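Peptidase M28 (Shewanella amazonensis SB2B, PDB 3IIB) probably acts as a zinc-dependent carboxypeptidase or dipeptidase of peptidase family M28, binding two zinc ions and active as a homodimer. Local coordinates at residues A[136-141]-A[174-179]; A[37-42]-A[68-73]. All coordinates share one frame; numbering follows the deposited sequence.

Contact 1 of 2, residues A[136-141]-A[174-179]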
ATOM      1  N   ALA A 136     -13.038   4.988  14.226  1.00  7.49           N
ATOM      2  CA  ALA A 136     -13.043   3.583  14.625  1.00  4.81           C
ATOM      3  C   ALA A 136     -12.077   2.727  13.796  1.00  6.30           C
ATOM      4  O   ALA A 136     -12.158   2.712  12.602  1.00  5.86           O
ATOM      5  CB  ALA A 136     -14.445   2.990  14.513  1.00  7.00           C
ATOM      6  N   LYS A 137     -11.221   1.973  14.477  1.00  5.69           N
ATOM      7  CA  LYS A 137     -10.287   1.052  13.860  1.00  8.13           C
ATOM      8  C   LYS A 137     -10.961  -0.293  13.705  1.00  8.32           C
ATOM      9  O   LYS A 137     -11.720  -0.700  14.573  1.00 10.49           O
ATOM     10  CB  LYS A 137      -9.048   0.877  14.748  1.00  9.81           C
ATOM     11  CG  LYS A 137      -8.165   2.101  14.803  1.00 12.91           C
ATOM     12  CD  LYS A 137      -6.921   1.854  15.673  1.00 18.50           C
ATOM     13  CE  LYS A 137      -6.034   3.074  15.737  1.00 21.93           C
ATOM     14  NZ  LYS A 137      -4.943   2.893  16.746  1.00 29.48           N
ATOM     15  N   THR A 138     -10.666  -0.967  12.602  1.00  6.68           N
ATOM     16  CA  THR A 138     -11.266  -2.262  12.290  1.00  5.87           C
ATOM     17  C   THR A 138     -10.319  -3.372  12.729  1.00  9.94           C
ATOM     18  O   THR A 138      -9.174  -3.414  12.302  1.00 11.25           O
ATOM     19  CB  THR A 138     -11.529  -2.340  10.789  1.00  7.88           C
ATOM     20  OG1 THR A 138     -12.413  -1.261  10.415  1.00  7.33           O
ATOM     21  CG2 THR A 138     -12.174  -3.678  10.373  1.00  6.21           C
ATOM     22  N   GLU A 139     -10.779  -4.235  13.624  1.00 10.50           N
ATOM     23  CA  GLU A 139     -10.002  -5.387  14.091  1.00 14.47           C
ATOM     24  C   GLU A 139      -9.859  -6.412  12.989  1.00 10.21           C
ATOM     25  O   GLU A 139     -10.760  -6.607  12.194  1.00 10.85           O
ATOM     26  CB  GLU A 139     -10.683  -6.054  15.289  1.00 13.27           C
ATOM     27  CG  GLU A 139     -10.710  -5.174  16.548  1.00 21.74           C
ATOM     28  CD  GLU A 139     -11.474  -5.845  17.707  1.00 27.84           C
ATOM     29  OE1 GLU A 139     -11.874  -7.024  17.563  1.00 26.44           O
ATOM     30  OE2 GLU A 139     -11.692  -5.186  18.749  1.00 31.97           O
ATOM     31  N   ARG A 140      -8.706  -7.059  12.962  1.00  9.76           N
ATOM     32  CA  ARG A 140      -8.450  -8.162  12.039  1.00  9.40           C
ATOM     33  C   ARG A 140      -9.003  -9.468  12.606  1.00 10.06           C
ATOM     34  O   ARG A 140      -8.648  -9.841  13.736  1.00  9.41           O
ATOM     35  CB  ARG A 140      -6.935  -8.304  11.838  1.00 13.39           C
ATOM     36  CG  ARG A 140      -6.541  -9.337  10.795  1.00 13.52           C
ATOM     37  CD  ARG A 140      -5.006  -9.528  10.704  1.00 18.11           C
ATOM     38  NE  ARG A 140      -4.360  -8.247  10.479  1.00 15.07           N
ATOM     39  CZ  ARG A 140      -4.277  -7.620   9.309  1.00 14.59           C
ATOM     40  NH1 ARG A 140      -4.737  -8.163   8.222  1.00 16.52           N
ATOM     41  NH2 ARG A 140      -3.684  -6.438   9.237  1.00 17.04           N
ATOM     42  N   HIS A 141      -9.795 -10.174  11.798  1.00  9.96           N
ATOM     43  CA  HIS A 141     -10.379 -11.476  12.162  1.00  9.70           C
ATOM     44  C   HIS A 141     -10.498 -12.368  10.953  1.00 10.93           C
ATOM     45  O   HIS A 141     -10.821 -11.923   9.847  1.00  8.20           O
ATOM     46  CB  HIS A 141     -11.764 -11.296  12.768  1.00 12.83           C
ATOM     47  CG  HIS A 141     -11.755 -10.601  14.086  1.00 14.89           C
ATOM     48  ND1 HIS A 141     -11.507 -11.270  15.268  1.00 26.15           N
ATOM     49  CD2 HIS A 141     -11.952  -9.302  14.420  1.00 17.18           C
ATOM     50  CE1 HIS A 141     -11.544 -10.407  16.271  1.00 28.18           C
ATOM     51  NE2 HIS A 141     -11.820  -9.209  15.784  1.00 21.21           N
ATOM     52  N   ILE A 174     -12.349   1.747   6.537  1.00  6.11           N
ATOM     53  CA  ILE A 174     -12.814   0.518   7.137  1.00  5.19           C
ATOM     54  C   ILE A 174     -11.911  -0.608   6.624  1.00  6.38           C
ATOM     55  O   ILE A 174     -12.264  -1.372   5.721  1.00  9.60           O
ATOM     56  CB  ILE A 174     -14.323   0.235   6.876  1.00  5.82           C
ATOM     57  CG1 ILE A 174     -15.176   1.479   7.143  1.00 10.33           C
ATOM     58  CG2 ILE A 174     -14.761  -0.986   7.733  1.00  7.65           C
ATOM     59  CD1 ILE A 174     -15.049   2.044   8.578  1.00  8.43           C
ATOM     60  N   GLY A 175     -10.718  -0.671   7.211  1.00  6.76           N
ATOM     61  CA  GLY A 175      -9.645  -1.528   6.692  1.00  8.31           C
ATOM     62  C   GLY A 175      -8.769  -1.923   7.824  1.00  8.90           C
ATOM     63  O   GLY A 175      -8.699  -1.220   8.833  1.00  8.98           O
ATOM     64  N   THR A 176      -8.100  -3.048   7.656  1.00  6.20           N
ATOM     65  CA  THR A 176      -7.199  -3.561   8.656  1.00  6.49           C
ATOM     66  C   THR A 176      -5.719  -3.267   8.352  1.00  7.70           C
ATOM     67  O   THR A 176      -4.839  -3.607   9.170  1.00  8.39           O
ATOM     68  CB  THR A 176      -7.390  -5.072   8.781  1.00  6.09           C
ATOM     69  OG1 THR A 176      -7.375  -5.655   7.459  1.00  5.30           O
ATOM     70  CG2 THR A 176      -8.701  -5.389   9.456  1.00  6.19           C
ATOM     71  N   ASP A 177      -5.430  -2.654   7.211  1.00  7.95           N
ATOM     72  CA  ASP A 177      -4.050  -2.302   6.859  1.00  8.30           C
ATOM     73  C   ASP A 177      -3.536  -1.046   7.569  1.00  8.77           C
ATOM     74  O   ASP A 177      -4.309  -0.258   8.098  1.00  5.66           O
ATOM     75  CB  ASP A 177      -4.020  -1.994   5.383  1.00  7.77           C
ATOM     76  CG  ASP A 177      -4.911  -0.840   5.040  1.00  4.71           C
ATOM     77  OD1 ASP A 177      -6.148  -1.064   5.066  1.00  7.14           O
ATOM     78  OD2 ASP A 177      -4.366   0.274   4.801  1.00 10.01           O
ATOM     79  N   HIS A 178      -2.214  -0.831   7.529  1.00  6.97           N
ATOM     80  CA  HIS A 178      -1.654   0.499   7.803  1.00  7.12           C
ATOM     81  C   HIS A 178      -0.933   0.988   6.544  1.00  7.46           C
ATOM     82  O   HIS A 178       0.170   1.536   6.592  1.00  6.39           O
ATOM     83  CB  HIS A 178      -0.757   0.516   9.059  1.00 10.52           C
ATOM     84  CG  HIS A 178       0.382  -0.444   9.027  1.00 14.27           C
ATOM     85  ND1 HIS A 178       1.701  -0.042   8.939  1.00 11.05           N
ATOM     86  CD2 HIS A 178       0.413  -1.794   9.142  1.00 24.46           C
ATOM     87  CE1 HIS A 178       2.486  -1.102   8.941  1.00 14.87           C
ATOM     88  NE2 HIS A 178       1.732  -2.179   9.076  1.00 20.14           N
ATOM     89  N   ASP A 179      -1.568   0.757   5.395  1.00  6.34           N
ATOM     90  CA  ASP A 179      -1.089   1.326   4.135  1.00  5.39           C
ATOM     91  C   ASP A 179      -1.773   2.649   3.827  1.00  6.59           C
ATOM     92  O   ASP A 179      -2.865   2.949   4.324  1.00  7.06           O
ATOM     93  CB  ASP A 179      -1.347   0.359   3.012  1.00  6.58           C
ATOM     94  CG  ASP A 179      -0.543  -0.896   3.118  1.00  9.92           C
ATOM     95  OD1 ASP A 179       0.677  -0.813   3.447  1.00  9.53           O
ATOM     96  OD2 ASP A 179      -1.138  -1.984   2.898  1.00  7.24           O
TER
HETATM   97  O   HOH W   1      -8.320   0.185  11.155  1.00 11.51           O

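Contact 2 of 2, residues A[37-42]-A[68-73]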
ATOM      1  N   ARG A  37     -14.824  -2.621 -12.397  1.00  7.71           N
ATOM      2  CA  ARG A  37     -16.119  -2.629 -13.114  1.00  5.90           C
ATOM      3  C   ARG A  37     -17.253  -2.198 -12.162  1.00  5.91           C
ATOM      4  O   ARG A  37     -18.097  -2.987 -11.701  1.00  3.58           O
ATOM      5  CB  ARG A  37     -16.365  -4.020 -13.739  1.00  5.47           C
ATOM      6  CG  ARG A  37     -16.106  -5.130 -12.788  1.00  9.01           C
ATOM      7  CD  ARG A  37     -15.269  -6.256 -13.301  1.00  5.67           C
ATOM      8  NE  ARG A  37     -15.057  -7.171 -12.189  1.00  6.09           N
ATOM      9  CZ  ARG A  37     -13.925  -7.327 -11.519  1.00  5.90           C
ATOM     10  NH1 ARG A  37     -12.814  -6.696 -11.882  1.00  2.17           N
ATOM     11  NH2 ARG A  37     -13.916  -8.132 -10.465  1.00  8.56           N
ATOM     12  N   LEU A  38     -17.258  -0.885 -11.868  1.00  5.92           N
ATOM     13  CA  LEU A  38     -18.330  -0.315 -11.050  1.00  4.64           C
ATOM     14  C   LEU A  38     -19.636  -0.411 -11.803  1.00  3.87           C
ATOM     15  O   LEU A  38     -19.705  -0.057 -13.000  1.00  5.51           O
ATOM     16  CB  LEU A  38     -18.011   1.155 -10.811  1.00  5.73           C
ATOM     17  CG  LEU A  38     -19.027   1.964 -10.013  1.00  6.91           C
ATOM     18  CD1 LEU A  38     -19.220   1.376  -8.613  1.00  8.91           C
ATOM     19  CD2 LEU A  38     -18.505   3.405  -9.986  1.00  9.30           C
ATOM     20  N   ALA A  39     -20.676  -0.869 -11.112  1.00  4.21           N
ATOM     21  CA  ALA A  39     -21.991  -0.951 -11.734  1.00  4.72           C
ATOM     22  C   ALA A  39     -22.369   0.419 -12.272  1.00  6.30           C
ATOM     23  O   ALA A  39     -22.137   1.445 -11.604  1.00  6.31           O
ATOM     24  CB  ALA A  39     -23.055  -1.436 -10.708  1.00  6.53           C
ATOM     25  N   GLY A  40     -22.942   0.434 -13.464  1.00  4.58           N
ATOM     26  CA  GLY A  40     -23.423   1.679 -14.056  1.00  9.23           C
ATOM     27  C   GLY A  40     -22.362   2.445 -14.833  1.00 10.70           C
ATOM     28  O   GLY A  40     -22.688   3.357 -15.612  1.00 12.79           O
ATOM     29  N   SER A  41     -21.097   2.082 -14.659  1.00  7.64           N
ATOM     30  CA  SER A  41     -19.991   2.694 -15.445  1.00  8.88           C
ATOM     31  C   SER A  41     -19.889   2.065 -16.847  1.00  8.71           C
ATOM     32  O   SER A  41     -20.497   1.015 -17.124  1.00  8.39           O
ATOM     33  CB  SER A  41     -18.647   2.508 -14.716  1.00  9.63           C
ATOM     34  OG  SER A  41     -18.201   1.159 -14.759  1.00  6.40           O
ATOM     35  N   GLU A  42     -19.020   2.635 -17.681  1.00  9.27           N
ATOM     36  CA  GLU A  42     -18.753   2.068 -18.992  1.00 10.66           C
ATOM     37  C   GLU A  42     -18.198   0.636 -18.859  1.00  8.27           C
ATOM     38  O   GLU A  42     -18.444  -0.183 -19.731  1.00  9.24           O
ATOM     39  CB  GLU A  42     -17.804   2.980 -19.772  1.00 11.44           C
ATOM     40  CG  GLU A  42     -17.260   2.366 -21.056  1.00 24.45           C
ATOM     41  N   VAL A  68     -30.848  -6.023 -14.661  1.00  2.28           N
ATOM     42  CA  VAL A  68     -30.862  -5.496 -13.314  1.00  4.76           C
ATOM     43  C   VAL A  68     -30.786  -3.984 -13.437  1.00  5.92           C
ATOM     44  O   VAL A  68     -29.870  -3.460 -14.057  1.00  5.15           O
ATOM     45  CB  VAL A  68     -29.682  -6.019 -12.484  1.00  5.65           C
ATOM     46  CG1 VAL A  68     -29.615  -5.341 -11.094  1.00  5.45           C
ATOM     47  CG2 VAL A  68     -29.747  -7.544 -12.391  1.00  5.47           C
ATOM     48  N   THR A  69     -31.713  -3.284 -12.802  1.00  4.44           N
ATOM     49  CA  THR A  69     -31.660  -1.814 -12.778  1.00  4.56           C
ATOM     50  C   THR A  69     -30.566  -1.354 -11.816  1.00  5.12           C
ATOM     51  O   THR A  69     -30.491  -1.827 -10.658  1.00  5.88           O
ATOM     52  CB  THR A  69     -33.011  -1.216 -12.338  1.00  6.72           C
ATOM     53  OG1 THR A  69     -34.054  -1.713 -13.202  1.00  4.79           O
ATOM     54  CG2 THR A  69     -32.979   0.362 -12.338  1.00  6.74           C
ATOM     55  N   VAL A  70     -29.711  -0.457 -12.269  1.00  3.49           N
ATOM     56  CA  VAL A  70     -28.617   0.046 -11.431  1.00  5.40           C
ATOM     57  C   VAL A  70     -28.493   1.583 -11.504  1.00  7.37           C
ATOM     58  O   VAL A  70     -28.678   2.184 -12.582  1.00  5.46           O
ATOM     59  CB  VAL A  70     -27.247  -0.551 -11.818  1.00  3.88           C
ATOM     60  CG1 VAL A  70     -27.271  -2.108 -11.686  1.00  5.46           C
ATOM     61  CG2 VAL A  70     -26.821  -0.076 -13.201  1.00  5.02           C
ATOM     62  N   PRO A  71     -28.150   2.212 -10.370  1.00  6.12           N
ATOM     63  CA  PRO A  71     -27.850   3.628 -10.358  1.00  6.48           C
ATOM     64  C   PRO A  71     -26.483   3.911 -10.961  1.00  6.99           C
ATOM     65  O   PRO A  71     -25.651   3.022 -11.125  1.00  7.04           O
ATOM     66  CB  PRO A  71     -27.872   4.000  -8.875  1.00  9.39           C
ATOM     67  CG  PRO A  71     -27.503   2.749  -8.180  1.00 12.04           C
ATOM     68  CD  PRO A  71     -27.991   1.606  -9.027  1.00  9.03           C
ATOM     69  N   VAL A  72     -26.308   5.165 -11.341  1.00  3.86           N
ATOM     70  CA  VAL A  72     -25.078   5.624 -11.978  1.00  5.06           C
ATOM     71  C   VAL A  72     -24.477   6.749 -11.179  1.00  5.90           C
ATOM     72  O   VAL A  72     -25.055   7.848 -11.068  1.00  5.94           O
ATOM     73  CB  VAL A  72     -25.313   6.051 -13.438  1.00  6.78           C
ATOM     74  CG1 VAL A  72     -24.017   6.498 -14.061  1.00  5.73           C
ATOM     75  CG2 VAL A  72     -25.886   4.899 -14.251  1.00  5.27           C
ATOM     76  N   TRP A  73     -23.299   6.466 -10.630  1.00  8.23           N
ATOM     77  CA  TRP A  73     -22.513   7.444  -9.900  1.00  8.46           C
ATOM     78  C   TRP A  73     -21.084   7.392 -10.439  1.00  8.31           C
ATOM     79  O   TRP A  73     -20.501   6.323 -10.588  1.00  9.39           O
ATOM     80  CB  TRP A  73     -22.522   7.117  -8.402  1.00  7.85           C
ATOM     81  CG  TRP A  73     -21.692   8.014  -7.532  1.00 11.48           C
ATOM     82  CD1 TRP A  73     -22.068   9.221  -6.979  1.00  5.87           C
ATOM     83  CD2 TRP A  73     -20.371   7.755  -7.047  1.00  7.95           C
ATOM     84  NE1 TRP A  73     -21.050   9.729  -6.221  1.00  6.76           N
ATOM     85  CE2 TRP A  73     -19.992   8.861  -6.245  1.00  8.69           C
ATOM     86  CE3 TRP A  73     -19.456   6.720  -7.236  1.00 10.70           C
ATOM     87  CZ2 TRP A  73     -18.726   8.951  -5.619  1.00 10.07           C
ATOM     88  CZ3 TRP A  73     -18.204   6.822  -6.603  1.00  7.67           C
ATOM     89  CH2 TRP A  73     -17.871   7.923  -5.801  1.00  6.30           C
TER
HETATM   90  O   HOH W   2     -23.345   3.390  -9.726  1.00 16.40           O
HETATM   91  O   HOH W   3     -21.511   4.174 -12.174  1.00 18.38           O

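Contact 1 of 2, residues A[136-141]-A[174-179]
Thr-138 meets Gly-175 and Thr-176 at the mouth of a beta-alpha-beta unit, where loops leave the C-terminal ends of the neighbouring parallel strands 131-134 and 168-172. No direct hydrogen bond joins 136-141 to 174-179. One water bridges the backbones, accepting from Thr-138 N at 3.0 Å and lying 2.7 Å from Gly-175 O, within hydrogen-bonding distance. The Thr-138 side chain packs beside this bridge: Thr-138 OG1 lies 3.6 Å from Ile-174 CG2, the two side chains crossing at about a right angle, and bonds to Thr-150 OG1. Thr-176 OG1 sits between the backbone N and the carbonyl carbon (chi1 48°) and bonds to Asp-399 OD1; Thr-176 CG2, anti to the carbonyl carbon, lies 3.5 Å from Thr-138 O and also touches Glu-139 O. Arg-140 lays one face of its guanidinium over Thr-176, with Thr-176 CB 3.8 Å above the guanidinium plane, offset toward its rim. Arg-140 NH2 comes within 3.1 Å of Thr-176 O, but the angle is too poor for a bond. NH1 instead forms a salt bridge with Asp-399 OD1, the same oxygen that takes Thr-176 OG1, and bonds to Ser-395 O. Beyond the touching residues, His-178 and Asp-179 reach Asp-409 and Asn-405 of the second subunit. Ile-174 rests on Tyr-147, Thr-150 and Arg-154 of helix 145-163, which connects the two strands and underlies the contact.

Contact 2 of 2, residues A[37-42]-A[68-73]
Gly-40 presses its backbone against Val-70 and Val-72, so that a type II beta turn, Leu-38 to Ser-41, lies on the long strand 62-84. Glycine occupies the third position of the turn with a positive phi of 87°, a backbone shape characteristic of this turn type, and its bare CA comes within 3.9 Å of Val-70 CG2. The next valine along this side of the strand receives the carbonyl: Val-72 CG1 is 3.7 Å from Gly-40 O, with CG2 slightly farther away. At the other end of the turn, Leu-38 CD2 lies 3.6 Å from Trp-73 O and approaches the indole at its edge, near the ring plane. Ala-39 CB adds a looser apolar touch on Val-70 CG1.

Polar contact between turn and strand is carried by water. Two waters lie within hydrogen-bonding distance of Ala-39 O; one is also 2.7 Å from Pro-71 O and accepts from Trp-73 N, the other is 2.9 Å from Trp-73 O.

Farther out, the strand is held by backbone bonds to strand 220-242, and Trp-73 NE1 bonds to Ser-98 O. The Arg-37 side chain ties the residue before the turn to Leu-258 O, Thr-265 O and Gly-266 O, while Gly-40 N donates to Asp-44 OD2 in helix 42-57. Ser-41 is the N-cap of that helix, its OG making a weak bond with Gln-43 N. Leu-38 O closes the turn by accepting twice, from Ser-41 N at 3.0 Å and, in the carbonyl plane, from Ser-41 OG at 2.6 Å.

How the contacts relate
Contacts 1 and 2 follow one another along the chain and do not touch: their centres are 28 Å apart and their nearest atoms about 15 Å. The zinc site relates them. In contact 1 the side chain of Ile-174 is about 7 Å from that of the zinc ligand His-402 and about 11 Å from a zinc ion; in contact 2 the side chain of Leu-38 is about 6 Å from that of the zinc ligand Glu-304 and about 10 Å from a zinc ion. Neither supplies a ligand. Contact 1 joins two loops, contact 2 a turn to a strand, each through side-chain packing and water; only contact 1 reaches the second subunit.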